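Local coordinates for trilobed Protease (Pyrococcus furiosus, PDB 2GOP), which forms a seven-bladed beta-propeller domain of a protease and probably helps to control the access of peptides to its active site, at residues R77-E80 with S85-W88; S96-L101 with E160-I165; Y315-A320 with G331-L336; V187-I192 with F214-F219. All blocks are in the same frame, centred on the assembly; numbering follows the deposited sequence.

Overall arrangement
The chain is laid out as a ring of seven four-stranded antiparallel blades, and the contacts come along it in the order 1, 2, 4, 3. Contact 1 pairs the two middle strands of blade 62-103. Contact 2 leads from the outer strand of that blade to the outer strand of blade 105-171; its centre is about 14 Å from that of contact 1, and backbone bonds of Ile87 join the two. Contacts 4 and 3 each reach across one intervening strand within a blade, 175-217 and 303-335, and their centres are about 38 Å apart on opposite sides of the chain's centre. First and last blades are each built from one end of the chain, an open Velcro topology.

Contact 1. Residues R77-E80 with S85-W88; sequences RANE and SEIW
Ser85 sets its carbonyl carbon against Arg77 O and pairs with Ala78 in antiparallel, non-hydrogen-bonded fashion, while its OG bonds to Lys104 O in the link to the next blade. Glu86 follows as the hydrogen-bonded partner of Arg77: Arg77 N gives to Glu86 O and Glu86 N to Arg77 O, each at 2.7 Å. In its carboxylate, OE2 lies 3.2 Å from Asn79 CB, and OE1 takes the indole N-H of Trp88 on its anti side (NE1 to OE1 2.9 Å, 167° at the hydrogen). Ile87 points away and bonds through its backbone to Ile100 and Leu101 of strand 96-103. Trp88 then offers a ring face to Arg77, whose CZ lies 4.3 Å from the six-membered centroid, a cation-pi contact. A bend at chi3 (-75°) brings NH1 over the indole, 3.2 Å from Trp88 CZ2, with the guanidinium tilted 57° to the ring; NE and NH2 bond to Asn60 O and Glu59 O. Replacing Trp88 with an alanine would probably leave NH1 without its aromatic partner and Glu86 OE1 without its indole donor. The middle hairpin of this propeller blade thus carries a chain of polar support, carboxylate to indole to guanidinium, that probably steadies the arginine's charge.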
loop_
_atom_site.group_PDB
_atom_site.type_symbol
_atom_site.label_atom_id
_atom_site.label_comp_id
_atom_site.label_asym_id
_atom_site.label_seq_id
_atom_site.Cartn_x
_atom_site.Cartn_y
_atom_site.Cartn_z
ATOM N N ARG A 77 21.771 -0.203 -11.358
ATOM C CA ARG A 77 22.914 -0.393 -10.479
ATOM C C ARG A 77 22.886 0.668 -9.367
ATOM O O ARG A 77 22.764 1.863 -9.629
ATOM C CB ARG A 77 24.210 -0.320 -11.292
ATOM C CG ARG A 77 25.467 -0.654 -10.501
ATOM C CD ARG A 77 26.639 -0.966 -11.432
ATOM N NE ARG A 77 26.535 -2.289 -12.065
ATOM C CZ ARG A 77 27.130 -2.619 -13.212
ATOM N NH1 ARG A 77 27.845 -1.728 -13.884
ATOM N NH2 ARG A 77 26.995 -3.843 -13.704
ATOM N N ALA A 78 22.989 0.209 -8.125
ATOM C CA ALA A 78 23.005 1.086 -6.967
ATOM C C ALA A 78 24.426 1.554 -6.710
ATOM O O ALA A 78 25.357 0.746 -6.681
ATOM C CB ALA A 78 22.474 0.355 -5.746
ATOM N N ASN A 79 24.586 2.862 -6.536
ATOM C CA ASN A 79 25.836 3.442 -6.074
ATOM C C ASN A 79 25.670 3.781 -4.597
ATOM O O ASN A 79 25.124 4.827 -4.252
ATOM C CB ASN A 79 26.169 4.696 -6.885
ATOM C CG ASN A 79 27.572 5.213 -6.626
ATOM O OD1 ASN A 79 28.243 4.786 -5.687
ATOM N ND2 ASN A 79 28.020 6.146 -7.457
ATOM N N GLU A 80 26.125 2.874 -3.732
ATOM C CA GLU A 80 25.992 3.027 -2.272
ATOM C C GLU A 80 26.619 4.316 -1.732
ATOM O O GLU A 80 26.117 4.908 -0.772
ATOM C CB GLU A 80 26.643 1.838 -1.547
ATOM C CG GLU A 80 25.857 0.528 -1.575
ATOM C CD GLU A 80 26.341 -0.459 -0.505
ATOM O OE1 GLU A 80 26.678 -1.610 -0.856
ATOM O OE2 GLU A 80 26.394 -0.084 0.690
ATOM N N SER A 85 20.720 5.704 -7.844
ATOM C CA SER A 85 20.441 4.512 -8.632
ATOM C C SER A 85 20.764 4.839 -10.067
ATOM O O SER A 85 20.381 5.891 -10.563
ATOM C CB SER A 85 18.964 4.130 -8.532
ATOM O OG SER A 85 18.492 4.310 -7.216
ATOM N N GLU A 86 21.446 3.930 -10.746
ATOM C CA GLU A 86 21.863 4.188 -12.105
ATOM C C GLU A 86 21.159 3.238 -13.039
ATOM O O GLU A 86 21.017 2.058 -12.728
ATOM C CB GLU A 86 23.361 3.987 -12.241
ATOM C CG GLU A 86 24.185 4.733 -11.210
ATOM C CD GLU A 86 25.566 4.159 -11.100
ATOM O OE1 GLU A 86 26.016 3.524 -12.068
ATOM O OE2 GLU A 86 26.195 4.322 -10.041
ATOM N N ILE A 87 20.717 3.759 -14.176
ATOM C CA ILE A 87 20.221 2.918 -15.250
ATOM C C ILE A 87 21.359 2.667 -16.241
ATOM O O ILE A 87 22.079 3.592 -16.625
ATOM C CB ILE A 87 19.004 3.533 -15.955
ATOM C CG1 ILE A 87 17.859 3.730 -14.958
ATOM C CG2 ILE A 87 18.556 2.652 -17.124
ATOM C CD1 ILE A 87 17.444 2.476 -14.164
ATOM N N TRP A 88 21.511 1.395 -16.610
ATOM C CA TRP A 88 22.527 0.923 -17.522
ATOM C C TRP A 88 21.863 0.196 -18.682
ATOM O O TRP A 88 20.733 -0.288 -18.566
ATOM C CB TRP A 88 23.450 -0.078 -16.813
ATOM C CG TRP A 88 24.467 0.540 -15.936
ATOM C CD1 TRP A 88 24.247 1.263 -14.804
ATOM C CD2 TRP A 88 25.886 0.478 -16.104
ATOM N NE1 TRP A 88 25.439 1.665 -14.263
ATOM C CE2 TRP A 88 26.463 1.196 -15.043
ATOM C CE3 TRP A 88 26.726 -0.114 -17.054
ATOM C CZ2 TRP A 88 27.844 1.350 -14.909
ATOM C CZ3 TRP A 88 28.087 0.040 -16.919
ATOM C CH2 TRP A 88 28.634 0.758 -15.854
#

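Contact 2. Residues S96-L101 with E160-I165; sequences SSKKIL and ESEEVI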
loop_
_atom_site.group_PDB
_atom_site.type_symbol
_atom_site.label_atom_id
_atom_site.label_comp_id
_atom_site.label_asym_id
_atom_site.label_seq_id
_atom_site.Cartn_x
_atom_site.Cartn_y
_atom_site.Cartn_z
ATOM N N SER A 96 29.085 -5.045 -24.565
ATOM C CA SER A 96 29.457 -3.792 -23.915
ATOM C C SER A 96 28.277 -3.249 -23.124
ATOM O O SER A 96 27.127 -3.455 -23.505
ATOM C CB SER A 96 29.920 -2.764 -24.945
ATOM O OG SER A 96 28.927 -2.533 -25.922
ATOM N N SER A 97 28.568 -2.581 -22.012
ATOM C CA SER A 97 27.532 -1.935 -21.207
ATOM C C SER A 97 27.980 -0.554 -20.733
ATOM O O SER A 97 29.182 -0.289 -20.600
ATOM C CB SER A 97 27.138 -2.821 -20.024
ATOM O OG SER A 97 28.205 -3.003 -19.114
ATOM N N LYS A 98 27.012 0.331 -20.511
ATOM C CA LYS A 98 27.304 1.666 -20.029
ATOM C C LYS A 98 26.168 2.213 -19.188
ATOM O O LYS A 98 25.008 1.834 -19.364
ATOM C CB LYS A 98 27.556 2.627 -21.199
ATOM C CG LYS A 98 26.412 2.690 -22.203
ATOM C CD LYS A 98 26.191 4.109 -22.717
ATOM C CE LYS A 98 25.357 4.119 -23.998
ATOM N NZ LYS A 98 24.286 3.082 -24.025
ATOM N N LYS A 99 26.524 3.119 -18.285
ATOM C CA LYS A 99 25.563 3.893 -17.520
ATOM C C LYS A 99 24.918 4.903 -18.469
ATOM O O LYS A 99 25.621 5.594 -19.206
ATOM C CB LYS A 99 26.313 4.600 -16.391
ATOM C CG LYS A 99 25.524 5.560 -15.530
ATOM C CD LYS A 99 26.508 6.404 -14.713
ATOM C CE LYS A 99 25.803 7.373 -13.787
ATOM N NZ LYS A 99 26.787 8.208 -13.050
ATOM N N ILE A 100 23.587 4.979 -18.471
ATOM C CA ILE A 100 22.889 5.959 -19.310
ATOM C C ILE A 100 22.157 7.050 -18.529
ATOM O O ILE A 100 21.801 8.078 -19.100
ATOM C CB ILE A 100 21.910 5.287 -20.287
ATOM C CG1 ILE A 100 20.732 4.638 -19.544
ATOM C CG2 ILE A 100 22.653 4.291 -21.141
ATOM C CD1 ILE A 100 19.504 4.359 -20.431
ATOM N N LEU A 101 21.957 6.843 -17.233
ATOM C CA LEU A 101 21.193 7.775 -16.419
ATOM C C LEU A 101 21.479 7.585 -14.941
ATOM O O LEU A 101 21.765 6.484 -14.491
ATOM C CB LEU A 101 19.694 7.569 -16.660
ATOM C CG LEU A 101 18.754 8.521 -15.915
ATOM C CD1 LEU A 101 18.531 9.767 -16.760
ATOM C CD2 LEU A 101 17.457 7.819 -15.580
ATOM N N GLU A 160 19.479 4.452 -29.901
ATOM C CA GLU A 160 20.044 4.829 -31.193
ATOM C C GLU A 160 20.778 6.168 -31.050
ATOM O O GLU A 160 21.995 6.246 -31.234
ATOM C CB GLU A 160 18.925 4.918 -32.241
ATOM C CG GLU A 160 19.356 4.700 -33.686
ATOM C CD GLU A 160 18.165 4.468 -34.615
ATOM O OE1 GLU A 160 17.079 5.048 -34.369
ATOM O OE2 GLU A 160 18.318 3.707 -35.594
ATOM N N SER A 161 20.031 7.208 -30.693
ATOM C CA SER A 161 20.578 8.549 -30.467
ATOM C C SER A 161 21.511 8.596 -29.265
ATOM O O SER A 161 22.378 9.463 -29.188
ATOM C CB SER A 161 19.441 9.547 -30.246
ATOM O OG SER A 161 19.934 10.844 -29.965
ATOM N N GLU A 162 21.306 7.683 -28.317
ATOM C CA GLU A 162 22.174 7.552 -27.150
ATOM C C GLU A 162 21.987 8.736 -26.198
ATOM O O GLU A 162 22.940 9.195 -25.574
ATOM C CB GLU A 162 23.642 7.423 -27.596
ATOM C CG GLU A 162 24.516 6.588 -26.683
ATOM C CD GLU A 162 24.384 5.092 -26.940
ATOM O OE1 GLU A 162 23.285 4.536 -26.705
ATOM O OE2 GLU A 162 25.392 4.473 -27.359
ATOM N N GLU A 163 20.753 9.227 -26.094
ATOM C CA GLU A 163 20.430 10.307 -25.163
ATOM C C GLU A 163 18.965 10.276 -24.728
ATOM O O GLU A 163 18.163 9.512 -25.266
ATOM C CB GLU A 163 20.766 11.664 -25.791
ATOM C CG GLU A 163 19.841 12.092 -26.938
ATOM C CD GLU A 163 20.455 13.163 -27.845
ATOM O OE1 GLU A 163 21.473 13.784 -27.459
ATOM O OE2 GLU A 163 19.909 13.383 -28.949
ATOM N N VAL A 164 18.639 11.103 -23.738
ATOM C CA VAL A 164 17.251 11.323 -23.324
ATOM C C VAL A 164 16.614 12.221 -24.370
ATOM O O VAL A 164 17.158 13.275 -24.681
ATOM C CB VAL A 164 17.147 12.023 -21.936
ATOM C CG1 VAL A 164 15.698 12.359 -21.614
ATOM C CG2 VAL A 164 17.742 11.154 -20.848
ATOM N N ILE A 165 15.480 11.793 -24.925
ATOM C CA ILE A 165 14.804 12.544 -25.995
ATOM C C ILE A 165 13.520 13.205 -25.517
ATOM O O ILE A 165 13.050 14.155 -26.133
ATOM C CB ILE A 165 14.510 11.669 -27.249
ATOM C CG1 ILE A 165 13.778 10.374 -26.879
ATOM C CG2 ILE A 165 15.813 11.351 -27.983
ATOM C CD1 ILE A 165 13.255 9.613 -28.081
#
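Lys98 and Glu162 approach from opposite directions and make the close part of this contact: Lys98 NZ lies 3.2 Å from Glu162 OE1, a salt bridge whose hydrogen bond is weak. The ammonium group does not meet the carboxylate squarely. Lys98 CE comes just as near, 3.2 Å from Glu162 CD, and sits 3.4 Å from OE2, so the end of the lysine lies over the carboxylate face, in keeping with the weak bond. Lys98 CG starts between the backbone N and the carbonyl carbon (chi1 56°), and two bends, at chi2 (142°) and at the last torsion, then carry the chain there. Glu162 is exposed, and water can probably compete for this charge pair. The segments belong to outer strands of successive propeller blades, 62-103 and 105-171, and their touching parts run 11° apart, but they form no common sheet: even the nearest alpha carbons, of Leu101 and Val164, are 8.7 Å apart. Beta bulges mark both strands, a classic one at Ile100 and Leu101 facing Ile87, and a G1 bulge at Glu162 and Glu163 facing Asp158. An alanine in place of Lys98 would probably leave Glu162 without its counter-charge and its carboxylate free to turn toward solvent. Farther along, the apolar part is looser. Leu101 CD1 only grazes Val164 CG2, at 4.4 Å, and both residues also touch strand 151-158, Leu101 at Trp155 and Val164 at Phe157, where Ile100 packs too.

Contact 3. Residues Y315-A320 with G331-L336; sequences YLKETA and GEEKQL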
loop_
_atom_site.group_PDB
_atom_site.type_symbol
_atom_site.label_atom_id
_atom_site.label_comp_id
_atom_site.label_asym_id
_atom_site.label_seq_id
_atom_site.Cartn_x
_atom_site.Cartn_y
_atom_site.Cartn_z
ATOM N N TYR A 315 8.117 -17.974 -14.389
ATOM C CA TYR A 315 7.727 -17.529 -13.060
ATOM C C TYR A 315 8.645 -18.086 -11.997
ATOM O O TYR A 315 9.323 -19.108 -12.208
ATOM C CB TYR A 315 6.266 -17.906 -12.768
ATOM C CG TYR A 315 5.909 -19.363 -13.045
ATOM C CD1 TYR A 315 6.132 -20.361 -12.097
ATOM C CD2 TYR A 315 5.320 -19.731 -14.245
ATOM C CE1 TYR A 315 5.783 -21.689 -12.351
ATOM C CE2 TYR A 315 4.963 -21.050 -14.507
ATOM C CZ TYR A 315 5.204 -22.021 -13.564
ATOM O OH TYR A 315 4.858 -23.316 -13.856
ATOM N N LEU A 316 8.688 -17.370 -10.876
ATOM C CA LEU A 316 9.263 -17.881 -9.644
ATOM C C LEU A 316 8.166 -18.567 -8.816
ATOM O O LEU A 316 7.090 -17.990 -8.601
ATOM C CB LEU A 316 9.909 -16.744 -8.840
ATOM C CG LEU A 316 11.164 -16.095 -9.433
ATOM C CD1 LEU A 316 11.636 -14.929 -8.554
ATOM C CD2 LEU A 316 12.286 -17.128 -9.585
ATOM N N LYS A 317 8.447 -19.782 -8.352
ATOM C CA LYS A 317 7.526 -20.544 -7.514
ATOM C C LYS A 317 8.185 -20.986 -6.201
ATOM O O LYS A 317 9.205 -21.678 -6.214
ATOM C CB LYS A 317 7.026 -21.783 -8.265
ATOM C CG LYS A 317 6.176 -22.721 -7.412
ATOM C CD LYS A 317 5.438 -23.755 -8.245
ATOM C CE LYS A 317 6.371 -24.716 -8.930
ATOM N NZ LYS A 317 5.663 -25.958 -9.390
ATOM N N GLU A 318 7.565 -20.606 -5.084
ATOM C CA GLU A 318 8.017 -20.973 -3.754
ATOM C C GLU A 318 7.021 -21.924 -3.090
ATOM O O GLU A 318 5.821 -21.857 -3.349
ATOM C CB GLU A 318 8.176 -19.715 -2.908
ATOM C CG GLU A 318 8.830 -19.941 -1.566
ATOM C CD GLU A 318 9.579 -18.731 -1.094
ATOM O OE1 GLU A 318 10.594 -18.386 -1.734
ATOM O OE2 GLU A 318 9.160 -18.127 -0.084
ATOM N N THR A 319 7.530 -22.814 -2.242
ATOM C CA THR A 319 6.698 -23.726 -1.455
ATOM C C THR A 319 7.104 -23.696 0.027
ATOM O O THR A 319 8.080 -23.042 0.414
ATOM C CB THR A 319 6.819 -25.185 -1.952
ATOM O OG1 THR A 319 8.129 -25.681 -1.667
ATOM C CG2 THR A 319 6.553 -25.285 -3.442
ATOM N N ALA A 320 6.362 -24.423 0.851
ATOM C CA ALA A 320 6.698 -24.567 2.269
ATOM C C ALA A 320 8.118 -25.121 2.489
ATOM O O ALA A 320 8.796 -24.742 3.446
ATOM C CB ALA A 320 5.662 -25.456 2.971
ATOM N N GLY A 331 2.487 -24.831 -21.742
ATOM C CA GLY A 331 1.495 -25.904 -21.747
ATOM C C GLY A 331 1.907 -26.959 -20.735
ATOM O O GLY A 331 1.074 -27.721 -20.233
ATOM N N GLU A 332 3.207 -26.983 -20.444
ATOM C CA GLU A 332 3.823 -27.917 -19.509
ATOM C C GLU A 332 4.817 -27.155 -18.628
ATOM O O GLU A 332 5.489 -26.245 -19.107
ATOM C CB GLU A 332 4.574 -28.992 -20.301
ATOM C CG GLU A 332 5.256 -30.073 -19.466
ATOM C CD GLU A 332 4.513 -31.393 -19.484
ATOM O OE1 GLU A 332 3.267 -31.384 -19.350
ATOM O OE2 GLU A 332 5.182 -32.440 -19.632
ATOM N N GLU A 333 4.929 -27.541 -17.359
ATOM C CA GLU A 333 5.914 -26.930 -16.463
ATOM C C GLU A 333 7.270 -27.607 -16.624
ATOM O O GLU A 333 7.348 -28.823 -16.766
ATOM C CB GLU A 333 5.473 -27.009 -14.998
ATOM C CG GLU A 333 6.383 -26.239 -14.039
ATOM C CD GLU A 333 5.823 -26.153 -12.627
ATOM O OE1 GLU A 333 5.983 -27.130 -11.870
ATOM O OE2 GLU A 333 5.243 -25.105 -12.257
ATOM N N LYS A 334 8.327 -26.799 -16.600
ATOM C CA LYS A 334 9.705 -27.285 -16.535
ATOM C C LYS A 334 10.466 -26.438 -15.516
ATOM O O LYS A 334 10.325 -25.218 -15.497
ATOM C CB LYS A 334 10.381 -27.192 -17.900
ATOM C CG LYS A 334 9.731 -28.072 -18.954
ATOM C CD LYS A 334 10.647 -28.354 -20.142
ATOM C CE LYS A 334 10.064 -29.460 -21.027
ATOM N NZ LYS A 334 11.036 -29.969 -22.050
ATOM N N GLN A 335 11.248 -27.085 -14.658
ATOM C CA GLN A 335 12.072 -26.372 -13.697
ATOM C C GLN A 335 13.396 -25.995 -14.346
ATOM O O GLN A 335 14.089 -26.860 -14.892
ATOM C CB GLN A 335 12.321 -27.228 -12.463
ATOM C CG GLN A 335 12.954 -26.451 -11.316
ATOM C CD GLN A 335 12.976 -27.222 -10.014
ATOM O OE1 GLN A 335 12.244 -28.198 -9.839
ATOM N NE2 GLN A 335 13.820 -26.781 -9.085
ATOM N N LEU A 336 13.757 -24.712 -14.269
ATOM C CA LEU A 336 14.994 -24.220 -14.883
ATOM C C LEU A 336 16.165 -24.041 -13.924
ATOM O O LEU A 336 17.317 -24.143 -14.342
ATOM C CB LEU A 336 14.748 -22.894 -15.603
ATOM C CG LEU A 336 13.918 -22.957 -16.878
ATOM C CD1 LEU A 336 13.977 -21.597 -17.563
ATOM C CD2 LEU A 336 14.394 -24.052 -17.815
#
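Glu333 reaches between Lys317 and Tyr315 with its carboxylate and is gripped by both. Lys317 NZ bonds to Glu333 OE1 at 2.8 Å on the syn side, 19° out of the carboxylate plane, and weakly to OE2 at 3.0 Å, a salt bridge using both oxygens. OE2 is also met by the hydroxyl of Tyr315, at the ring's edge and in its plane. The modelled separation of Tyr315 OH and Glu333 OE2, 2.4 Å, is very short, and its exact value is doubtful, although the hydrogen bond runs from the tyrosine. Ring and carboxylate planes stand 53° apart, and the two side chains cross at about a right angle. The charge of Glu333 thus probably rests on a lysine and a phenol together. Glu333 comes at them stretched out, CG anti to the backbone N (chi1 -173°) and the chain extended beyond it, which spans the distance between the strands. Lys317 points toward Glu333; Tyr315, two residues earlier, starts out to the side, and its ring carries the hydroxyl across to the acid. In the next shell, Phe327 touches Tyr315 and Glu333 and makes a cation-pi contact with Lys317, while Ile304 packs against both Tyr315 and Lys317. The contact therefore bridges strands 313-318 and 333-335 of the last propeller blade over strand 325-329, which lies between them and bonds to Tyr315 and Lys317 through its backbone. On the opposite face of strand 313-318, Leu316 packs on Leu17 and Pro20 of strand 16-23, in the first blade.

Contact 4. Residues V187-I192 with F214-F219; sequences VPHREI and FEKVSF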
loop_
_atom_site.group_PDB
_atom_site.type_symbol
_atom_site.label_atom_id
_atom_site.label_comp_id
_atom_site.label_asym_id
_atom_site.label_seq_id
_atom_site.Cartn_x
_atom_site.Cartn_y
_atom_site.Cartn_z
ATOM N N VAL A 187 -1.953 9.517 -12.709
ATOM C CA VAL A 187 -1.691 10.577 -11.740
ATOM C C VAL A 187 -2.748 10.509 -10.634
ATOM O O VAL A 187 -3.943 10.431 -10.929
ATOM C CB VAL A 187 -1.730 11.970 -12.430
ATOM C CG1 VAL A 187 -1.385 13.087 -11.453
ATOM C CG2 VAL A 187 -0.758 11.994 -13.610
ATOM N N PRO A 188 -2.325 10.537 -9.356
ATOM C CA PRO A 188 -3.329 10.474 -8.299
ATOM C C PRO A 188 -4.284 11.658 -8.380
ATOM O O PRO A 188 -3.845 12.782 -8.574
ATOM C CB PRO A 188 -2.498 10.552 -7.012
ATOM C CG PRO A 188 -1.136 10.130 -7.410
ATOM C CD PRO A 188 -0.964 10.633 -8.805
ATOM N N HIS A 189 -5.580 11.395 -8.275
ATOM C CA HIS A 189 -6.559 12.461 -8.248
ATOM C C HIS A 189 -6.668 12.928 -6.798
ATOM O O HIS A 189 -7.452 12.396 -6.008
ATOM C CB HIS A 189 -7.901 11.994 -8.803
ATOM C CG HIS A 189 -8.919 13.085 -8.890
ATOM N ND1 HIS A 189 -9.143 13.805 -10.042
ATOM C CD2 HIS A 189 -9.760 13.591 -7.960
ATOM C CE1 HIS A 189 -10.087 14.701 -9.821
ATOM N NE2 HIS A 189 -10.478 14.592 -8.565
ATOM N N ARG A 190 -5.831 13.908 -6.471
ATOM C CA ARG A 190 -5.736 14.530 -5.140
ATOM C C ARG A 190 -7.080 14.903 -4.517
ATOM O O ARG A 190 -7.344 14.596 -3.355
ATOM C CB ARG A 190 -4.922 15.826 -5.264
ATOM C CG ARG A 190 -4.203 16.271 -3.996
ATOM C CD ARG A 190 -2.713 16.026 -4.129
ATOM N NE ARG A 190 -2.175 16.746 -5.286
ATOM C CZ ARG A 190 -1.132 16.361 -6.024
ATOM N NH1 ARG A 190 -0.473 15.235 -5.750
ATOM N NH2 ARG A 190 -0.749 17.113 -7.053
ATOM N N GLU A 191 -7.928 15.507 -5.349
ATOM C CA GLU A 191 -8.979 16.470 -4.967
ATOM C C GLU A 191 -9.184 16.929 -3.502
ATOM O O GLU A 191 -8.738 16.304 -2.534
ATOM C CB GLU A 191 -10.323 16.084 -5.607
ATOM C CG GLU A 191 -11.071 14.912 -4.989
ATOM C CD GLU A 191 -12.421 14.681 -5.665
ATOM O OE1 GLU A 191 -13.196 13.828 -5.180
ATOM O OE2 GLU A 191 -12.714 15.356 -6.679
ATOM N N ILE A 192 -9.910 18.040 -3.388
ATOM C CA ILE A 192 -10.006 18.833 -2.167
ATOM C C ILE A 192 -11.325 18.561 -1.427
ATOM O O ILE A 192 -11.864 19.446 -0.748
ATOM C CB ILE A 192 -9.905 20.354 -2.503
ATOM C CG1 ILE A 192 -8.823 20.627 -3.562
ATOM C CG2 ILE A 192 -9.619 21.177 -1.242
ATOM C CD1 ILE A 192 -8.870 22.045 -4.130
ATOM N N PHE A 214 -9.184 9.201 -18.711
ATOM C CA PHE A 214 -10.071 8.888 -17.592
ATOM C C PHE A 214 -9.945 9.925 -16.491
ATOM O O PHE A 214 -8.837 10.322 -16.134
ATOM C CB PHE A 214 -9.774 7.495 -17.041
ATOM C CG PHE A 214 -10.007 6.400 -18.033
ATOM C CD1 PHE A 214 -11.290 5.984 -18.324
ATOM C CD2 PHE A 214 -8.940 5.804 -18.701
ATOM C CE1 PHE A 214 -11.515 4.973 -19.246
ATOM C CE2 PHE A 214 -9.155 4.799 -19.631
ATOM C CZ PHE A 214 -10.445 4.389 -19.910
ATOM N N GLU A 215 -11.091 10.346 -15.961
ATOM C CA GLU A 215 -11.164 11.349 -14.900
ATOM C C GLU A 215 -11.670 10.729 -13.598
ATOM O O GLU A 215 -12.737 10.132 -13.577
ATOM C CB GLU A 215 -12.104 12.481 -15.337
ATOM C CG GLU A 215 -12.457 13.483 -14.251
ATOM C CD GLU A 215 -11.261 14.217 -13.702
ATOM O OE1 GLU A 215 -10.248 14.368 -14.420
ATOM O OE2 GLU A 215 -11.338 14.657 -12.540
ATOM N N LYS A 216 -10.899 10.875 -12.524
ATOM C CA LYS A 216 -11.292 10.391 -11.202
ATOM C C LYS A 216 -11.885 8.975 -11.241
ATOM O O LYS A 216 -13.070 8.765 -10.969
ATOM C CB LYS A 216 -12.277 11.364 -10.550
ATOM C CG LYS A 216 -12.435 11.152 -9.062
ATOM C CD LYS A 216 -13.590 11.976 -8.505
ATOM C CE LYS A 216 -13.994 11.476 -7.129
ATOM N NZ LYS A 216 -15.094 12.304 -6.557
ATOM N N VAL A 217 -11.031 8.012 -11.572
ATOM C CA VAL A 217 -11.410 6.617 -11.643
ATOM C C VAL A 217 -10.632 5.888 -10.557
ATOM O O VAL A 217 -9.548 6.318 -10.171
ATOM C CB VAL A 217 -11.115 6.030 -13.047
ATOM C CG1 VAL A 217 -12.074 6.639 -14.090
ATOM C CG2 VAL A 217 -9.641 6.253 -13.451
ATOM N N SER A 218 -11.188 4.797 -10.054
ATOM C CA SER A 218 -10.554 4.029 -8.987
ATOM C C SER A 218 -9.665 2.903 -9.527
ATOM O O SER A 218 -9.498 1.871 -8.889
ATOM C CB SER A 218 -11.621 3.469 -8.043
ATOM O OG SER A 218 -12.691 2.901 -8.777
ATOM N N PHE A 219 -9.071 3.107 -10.691
ATOM C CA PHE A 219 -8.106 2.142 -11.221
ATOM C C PHE A 219 -7.017 2.872 -11.959
ATOM O O PHE A 219 -7.122 4.060 -12.207
ATOM C CB PHE A 219 -8.785 1.112 -12.137
ATOM C CG PHE A 219 -9.714 1.722 -13.155
ATOM C CD1 PHE A 219 -9.215 2.411 -14.259
ATOM C CD2 PHE A 219 -11.100 1.610 -13.005
ATOM C CE1 PHE A 219 -10.081 2.991 -15.190
ATOM C CE2 PHE A 219 -11.964 2.176 -13.926
ATOM C CZ PHE A 219 -11.455 2.875 -15.018
#
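Lys216 lays its aliphatic chain over one face of the His189 imidazole: CG stands 3.9 Å from the ring centroid and 16° off the normal, a CH-pi contact displaced toward the rim. Extended beyond CG, the chain runs on past the ring and sets NZ 2.8 Å from Glu191 OE1, a salt bridge that meets OE1 on its syn side, the two side chains crossing at about a right angle. His189 NE2 gives to Glu191 OE2 at 3.0 Å, in the plane of the imidazole but from above the carboxylate, so one acid ties ring and ammonium together. Glu215 comes obliquely, nearest CE1, its carboxylate turned 78° against the ring and OE2 3.0 Å from His189 CE1; its other oxygen forms a salt bridge with Lys212. His189 ND1 bonds to Asp201 OD1, which fixes the ring's rotation from the other nitrogen. His189 centres an inverse gamma turn where the chain leaves the region of strand 182-188, and Lys216 opens a G1 bulge facing Trp200. Strand 200-206 runs between strands 182-188 and 209-217 of the blade, Phe199, just before it, makes a cation-pi contact with Lys216, and Val187 packs on Pro171 of the preceding blade.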